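Local structure of desulfoferrodoxin (Rbo) (Treponema pallidum subsp. pallidum str. Nichols, 1Y07) at residues A46-P52 against H122-K128; S6-Q10 against E33-V38. The protein probably reduces superoxide to hydrogen peroxide at a mononuclear iron centre. All coordinates share one frame. Residue numbers count along the deposited sequence, not the author numbering.

Contact 1: residues A46-P52 against H122-K128. With FE (Fe (III) ion), chain H.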
loop_
_atom_site.group_PDB
_atom_site.type_symbol
_atom_site.label_atom_id
_atom_site.label_comp_id
_atom_site.label_asym_id
_atom_site.label_seq_id
_atom_site.Cartn_x
_atom_site.Cartn_y
_atom_site.Cartn_z
ATOM N N ALA B 46 -3.478 -26.779 1.402
ATOM C CA ALA B 46 -3.180 -25.535 2.121
ATOM C C ALA B 46 -4.295 -24.458 2.007
ATOM O O ALA B 46 -4.277 -23.476 2.758
ATOM C CB ALA B 46 -1.811 -24.949 1.670
ATOM N N LYS B 47 -5.256 -24.660 1.090
ATOM C CA LYS B 47 -6.315 -23.664 0.771
ATOM C C LYS B 47 -7.144 -23.288 1.977
ATOM O O LYS B 47 -7.475 -22.119 2.156
ATOM C CB LYS B 47 -7.318 -24.200 -0.260
ATOM C CG LYS B 47 -7.058 -23.938 -1.749
ATOM C CD LYS B 47 -5.636 -23.653 -2.113
ATOM C CE LYS B 47 -5.468 -23.519 -3.633
ATOM N NZ LYS B 47 -5.822 -24.750 -4.412
ATOM N N GLU B 48 -7.529 -24.296 2.770
ATOM C CA GLU B 48 -8.446 -24.085 3.902
ATOM C C GLU B 48 -7.918 -23.090 4.954
ATOM O O GLU B 48 -8.682 -22.282 5.477
ATOM C CB GLU B 48 -8.783 -25.414 4.598
ATOM C CG GLU B 48 -9.838 -26.236 3.870
ATOM C CD GLU B 48 -10.299 -27.461 4.650
ATOM O OE1 GLU B 48 -10.255 -27.456 5.914
ATOM O OE2 GLU B 48 -10.717 -28.441 3.990
ATOM N N LYS B 49 -6.631 -23.197 5.286
ATOM C CA LYS B 49 -6.043 -22.367 6.321
ATOM C C LYS B 49 -5.410 -21.094 5.724
ATOM O O LYS B 49 -4.966 -20.238 6.485
ATOM C CB LYS B 49 -4.991 -23.151 7.126
ATOM C CG LYS B 49 -5.577 -24.075 8.224
ATOM C CD LYS B 49 -4.797 -25.391 8.349
ATOM C CE LYS B 49 -4.180 -25.597 9.733
ATOM N NZ LYS B 49 -5.099 -26.223 10.730
ATOM N N HIS B 50 -5.387 -20.944 4.392
ATOM C CA HIS B 50 -4.620 -19.826 3.788
ATOM C C HIS B 50 -5.351 -18.886 2.835
ATOM O O HIS B 50 -4.942 -17.723 2.742
ATOM C CB HIS B 50 -3.302 -20.301 3.116
ATOM C CG HIS B 50 -2.266 -20.779 4.094
ATOM N ND1 HIS B 50 -2.166 -22.108 4.481
ATOM C CD2 HIS B 50 -1.323 -20.101 4.799
ATOM C CE1 HIS B 50 -1.202 -22.217 5.382
ATOM N NE2 HIS B 50 -0.712 -21.002 5.637
ATOM N N ILE B 51 -6.407 -19.334 2.141
ATOM C CA ILE B 51 -7.159 -18.413 1.272
ATOM C C ILE B 51 -7.977 -17.387 2.080
ATOM O O ILE B 51 -8.816 -17.787 2.884
ATOM C CB ILE B 51 -8.073 -19.169 0.284
ATOM C CG1 ILE B 51 -7.207 -19.930 -0.714
ATOM C CG2 ILE B 51 -9.054 -18.204 -0.405
ATOM C CD1 ILE B 51 -7.970 -20.599 -1.720
ATOM N N PRO B 52 -7.780 -16.086 1.830
ATOM C CA PRO B 52 -8.517 -15.037 2.527
ATOM C C PRO B 52 -10.003 -15.059 2.153
ATOM O O PRO B 52 -10.355 -15.217 0.969
ATOM C CB PRO B 52 -7.807 -13.720 2.095
ATOM C CG PRO B 52 -7.001 -14.036 0.981
ATOM C CD PRO B 52 -6.841 -15.515 0.857
ATOM N N HIS B 122 4.151 -20.265 4.708
ATOM C CA HIS B 122 3.505 -20.763 3.478
ATOM C C HIS B 122 3.391 -19.715 2.338
ATOM O O HIS B 122 2.882 -20.016 1.244
ATOM C CB HIS B 122 2.106 -21.334 3.784
ATOM C CG HIS B 122 2.113 -22.541 4.668
ATOM N ND1 HIS B 122 1.943 -22.472 6.037
ATOM C CD2 HIS B 122 2.262 -23.856 4.375
ATOM C CE1 HIS B 122 1.990 -23.692 6.546
ATOM N NE2 HIS B 122 2.181 -24.548 5.563
ATOM N N GLY B 123 3.860 -18.495 2.565
ATOM C CA GLY B 123 3.851 -17.490 1.507
ATOM C C GLY B 123 2.518 -16.772 1.240
ATOM O O GLY B 123 1.626 -16.744 2.094
ATOM N N VAL B 124 2.377 -16.189 0.048
ATOM C CA VAL B 124 1.194 -15.380 -0.231
ATOM C C VAL B 124 0.069 -16.188 -0.866
ATOM O O VAL B 124 0.326 -17.062 -1.707
ATOM C CB VAL B 124 1.508 -14.188 -1.165
ATOM C CG1 VAL B 124 0.258 -13.314 -1.355
ATOM C CG2 VAL B 124 2.706 -13.396 -0.644
ATOM N N TRP B 125 -1.159 -15.836 -0.483
ATOM C CA TRP B 125 -2.417 -16.394 -0.983
ATOM C C TRP B 125 -3.473 -15.310 -1.278
ATOM O O TRP B 125 -3.649 -14.340 -0.511
ATOM C CB TRP B 125 -3.008 -17.397 0.035
ATOM C CG TRP B 125 -2.075 -18.530 0.334
ATOM C CD1 TRP B 125 -0.954 -18.495 1.123
ATOM C CD2 TRP B 125 -2.140 -19.843 -0.205
ATOM N NE1 TRP B 125 -0.329 -19.718 1.120
ATOM C CE2 TRP B 125 -1.036 -20.571 0.307
ATOM C CE3 TRP B 125 -3.031 -20.486 -1.053
ATOM C CZ2 TRP B 125 -0.819 -21.916 0.005
ATOM C CZ3 TRP B 125 -2.814 -21.814 -1.373
ATOM C CH2 TRP B 125 -1.710 -22.520 -0.847
ATOM N N SER B 126 -4.203 -15.464 -2.371
ATOM C CA SER B 126 -5.244 -14.517 -2.710
ATOM C C SER B 126 -6.682 -15.064 -2.699
ATOM O O SER B 126 -6.927 -16.242 -2.969
ATOM C CB SER B 126 -4.962 -13.883 -4.065
ATOM O OG SER B 126 -5.077 -14.799 -5.118
ATOM N N GLY B 127 -7.620 -14.176 -2.379
ATOM C CA GLY B 127 -9.028 -14.500 -2.305
ATOM C C GLY B 127 -9.936 -13.314 -2.572
ATOM O O GLY B 127 -9.516 -12.153 -2.460
ATOM N N LYS B 128 -11.188 -13.603 -2.921
ATOM C CA LYS B 128 -12.190 -12.569 -3.215
ATOM C C LYS B 128 -13.438 -12.715 -2.344
ATOM O O LYS B 128 -14.061 -13.783 -2.299
ATOM C CB LYS B 128 -12.559 -12.528 -4.719
ATOM C CG LYS B 128 -12.474 -13.843 -5.495
ATOM C CD LYS B 128 -13.423 -13.880 -6.718
ATOM C CE LYS B 128 -14.493 -15.002 -6.594
ATOM N NZ LYS B 128 -15.245 -15.262 -7.863
HETATM FE FE FE H . 0.926 -20.990 7.188
#
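Trp125 lays one face of its indole against His50: His50 CB sits 3.4 Å from the centroid of the Trp125 five-membered ring, almost on the ring normal, a CH-pi contact, and the two rings form an offset stack with centroids 4.7 Å apart. A flat, wide side chain suits this place, because its six-membered ring also reaches Ala46 (CB to Trp125 CH2, 3.5 Å) and Lys47 (CD to Trp125 CZ3, 3.4 Å), whose amino group turns to Asp44. Each segment has its own polar tie, His50 ND1 to Ala46 O (3.0 Å) and Trp125 NE1 to His122 O (3.2 Å); the two meet by packing and through the shared iron. Pro52 CG packs 3.4 Å from Gly127 N; a CB on Gly127 would clash with Pro52 O. His50 NE2 and His122 ND1 bind the iron at 2.3 and 2.1 Å, and His70, His76 and Cys119 complete the four-histidine, one-cysteine centre characteristic of superoxide reductases. With His50 ND1 donating its proton to Ala46 O, NE2 offers its lone pair to Fe(III).

Contact 2: residues S6-Q10 against E33-V38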
loop_
_atom_site.group_PDB
_atom_site.type_symbol
_atom_site.label_atom_id
_atom_site.label_comp_id
_atom_site.label_asym_id
_atom_site.label_seq_id
_atom_site.Cartn_x
_atom_site.Cartn_y
_atom_site.Cartn_z
ATOM N N SER B 6 2.380 -7.337 -7.020
ATOM C CA SER B 6 3.417 -8.289 -6.746
ATOM C C SER B 6 4.034 -7.965 -5.401
ATOM O O SER B 6 3.948 -6.821 -4.932
ATOM C CB SER B 6 4.517 -8.235 -7.819
ATOM O OG SER B 6 4.822 -6.884 -8.196
ATOM N N PHE B 7 4.656 -8.990 -4.809
ATOM C CA PHE B 7 5.220 -8.929 -3.475
ATOM C C PHE B 7 6.602 -9.486 -3.493
ATOM O O PHE B 7 6.835 -10.544 -4.067
ATOM C CB PHE B 7 4.327 -9.717 -2.513
ATOM C CG PHE B 7 2.886 -9.274 -2.550
ATOM C CD1 PHE B 7 1.945 -9.928 -3.360
ATOM C CD2 PHE B 7 2.472 -8.182 -1.795
ATOM C CE1 PHE B 7 0.599 -9.479 -3.393
ATOM C CE2 PHE B 7 1.146 -7.745 -1.840
ATOM C CZ PHE B 7 0.225 -8.408 -2.640
ATOM N N PHE B 8 7.509 -8.769 -2.864
ATOM C CA PHE B 8 8.926 -9.120 -2.799
ATOM C C PHE B 8 9.303 -9.039 -1.311
ATOM O O PHE B 8 9.212 -7.968 -0.722
ATOM C CB PHE B 8 9.753 -8.122 -3.605
ATOM C CG PHE B 8 9.271 -7.956 -5.027
ATOM C CD1 PHE B 8 8.170 -7.193 -5.310
ATOM C CD2 PHE B 8 9.928 -8.580 -6.069
ATOM C CE1 PHE B 8 7.719 -7.050 -6.614
ATOM C CE2 PHE B 8 9.469 -8.448 -7.368
ATOM C CZ PHE B 8 8.348 -7.665 -7.630
ATOM N N LEU B 9 9.763 -10.147 -0.737
ATOM C CA LEU B 9 9.929 -10.248 0.709
ATOM C C LEU B 9 11.355 -10.616 1.096
ATOM O O LEU B 9 11.891 -11.604 0.616
ATOM C CB LEU B 9 8.957 -11.282 1.276
ATOM C CG LEU B 9 7.531 -11.349 0.682
ATOM C CD1 LEU B 9 6.827 -12.531 1.246
ATOM C CD2 LEU B 9 6.727 -10.143 0.988
ATOM N N GLN B 10 11.951 -9.824 1.996
ATOM C CA GLN B 10 13.296 -10.102 2.557
ATOM C C GLN B 10 13.301 -11.335 3.441
ATOM O O GLN B 10 12.227 -11.708 3.923
ATOM C CB GLN B 10 13.761 -8.946 3.432
ATOM C CG GLN B 10 14.443 -7.853 2.682
ATOM C CD GLN B 10 15.382 -7.050 3.557
ATOM O OE1 GLN B 10 14.932 -6.165 4.276
ATOM N NE2 GLN B 10 16.690 -7.343 3.488
ATOM N N GLU B 33 20.431 -10.066 -0.880
ATOM C CA GLU B 33 19.383 -10.905 -1.405
ATOM C C GLU B 33 19.127 -10.284 -2.784
ATOM O O GLU B 33 19.337 -9.092 -2.970
ATOM C CB GLU B 33 18.116 -10.816 -0.544
ATOM C CG GLU B 33 18.191 -11.417 0.865
ATOM C CD GLU B 33 17.000 -10.979 1.729
ATOM O OE1 GLU B 33 16.968 -9.785 2.105
ATOM O OE2 GLU B 33 16.098 -11.809 2.027
ATOM N N VAL B 34 18.733 -11.099 -3.743
ATOM C CA VAL B 34 17.918 -10.625 -4.877
ATOM C C VAL B 34 16.533 -11.203 -4.628
ATOM O O VAL B 34 16.363 -12.425 -4.508
ATOM C CB VAL B 34 18.514 -11.069 -6.243
ATOM C CG1 VAL B 34 17.554 -10.837 -7.376
ATOM C CG2 VAL B 34 19.801 -10.313 -6.509
ATOM N N LEU B 35 15.518 -10.345 -4.536
ATOM C CA LEU B 35 14.178 -10.792 -4.197
ATOM C C LEU B 35 13.412 -10.870 -5.519
ATOM O O LEU B 35 13.542 -9.977 -6.326
ATOM C CB LEU B 35 13.472 -9.800 -3.298
ATOM C CG LEU B 35 14.214 -9.348 -2.037
ATOM C CD1 LEU B 35 13.314 -8.343 -1.302
ATOM C CD2 LEU B 35 14.621 -10.486 -1.156
ATOM N N ARG B 36 12.701 -11.967 -5.728
ATOM C CA ARG B 36 11.830 -12.128 -6.883
ATOM C C ARG B 36 10.381 -12.097 -6.423
ATOM O O ARG B 36 10.077 -12.385 -5.292
ATOM C CB ARG B 36 12.078 -13.470 -7.596
ATOM C CG ARG B 36 13.519 -13.754 -8.020
ATOM C CD ARG B 36 13.979 -12.947 -9.205
ATOM N NE ARG B 36 15.410 -13.124 -9.469
ATOM C CZ ARG B 36 16.038 -12.594 -10.515
ATOM N NH1 ARG B 36 17.343 -12.791 -10.679
ATOM N NH2 ARG B 36 15.363 -11.881 -11.408
ATOM N N ALA B 37 9.454 -11.826 -7.344
ATOM C CA ALA B 37 8.040 -11.826 -6.978
ATOM C C ALA B 37 7.676 -13.204 -6.461
ATOM O O ALA B 37 7.923 -14.246 -7.132
ATOM C CB ALA B 37 7.201 -11.492 -8.195
ATOM N N VAL B 38 7.142 -13.243 -5.243
ATOM C CA VAL B 38 6.684 -14.515 -4.678
ATOM C C VAL B 38 5.420 -15.003 -5.422
ATOM O O VAL B 38 4.637 -14.216 -5.925
ATOM C CB VAL B 38 6.432 -14.408 -3.145
ATOM C CG1 VAL B 38 7.679 -13.944 -2.405
ATOM C CG2 VAL B 38 5.304 -13.488 -2.873
HETATM O O HOH W 1 4.056 -11.609 -6.162
HETATM O O HOH W 2 10.878 -11.990 -2.794
#
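Ser6 lies near the start of strand 5-9, which pairs antiparallel with strand 16-20 in the N-terminal part of this class III superoxide reductase. Strand 34-36, from a separate two-stranded sheet with 27-29, runs past it in a roughly antiparallel sense, the axes at 150° and 6.0 Å at their closest, so that two small antiparallel sheets are joined through side chains, waters and few direct polar links. Ser6 is small, and its CB meets Ala37 CB at 4.2 Å. At Phe7 the polar contact is made by the backbone: Phe7 O accepts from Val38 N at 3.0 Å and also receives a CA-H...O contact from Ala37 CA at 3.4 Å. Phe7 CB packs 3.9 Å from Val38 CG2, while the ring leads away to Trp80 and Tyr116. Water 1 accepts from Phe7 N and donates to Val38 O, completing the link between these two residues. Phe8 sends its ring along the second segment: Phe8 CE2 lies 3.9 Å from Ala37 CB, Phe8 CB 4.1 Å from Leu35 CB, and Phe17 and Val28 extend this apolar patch. Leu9 has its amide spanned to Arg36 O by water 2, and its branched side chain meets another, with Leu9 CD1 4.0 Å from Val38 CG1. Leu35 fills the space beside the strand end, its CD2 3.4 Å from Leu9 O. Gln10, long and polar, suits a partly exposed position, where it also packs on Pro23 of the second subunit; Gln10 NE2 donates to Glu33 OE1 at 2.8 Å.

In the fold
The two contacts follow one another along the chain, with 6-10 against 33-38 closing before 46-52 meets 122-128, and their centres are about 18 Å apart. Val124 joins them directly. On strand 123-127 its CB points away from residues 46-52, and Val124 CG2 packs 3.4 Å from Val38 CG2 while Val124 CG1 lies 4.3 Å from Phe7 CD1. One strand thus carries Trp125 against the iron-binding His50 in contact 1 and Val124 against Phe7 and Val38, which belong to contact 2. Contact 1 supplies two of the five iron ligands; contact 2 holds none. The side chain of Leu9 is about 12 Å from the bound Fe(III) ion (FE). It is about 9 Å from the side chain of Cys119.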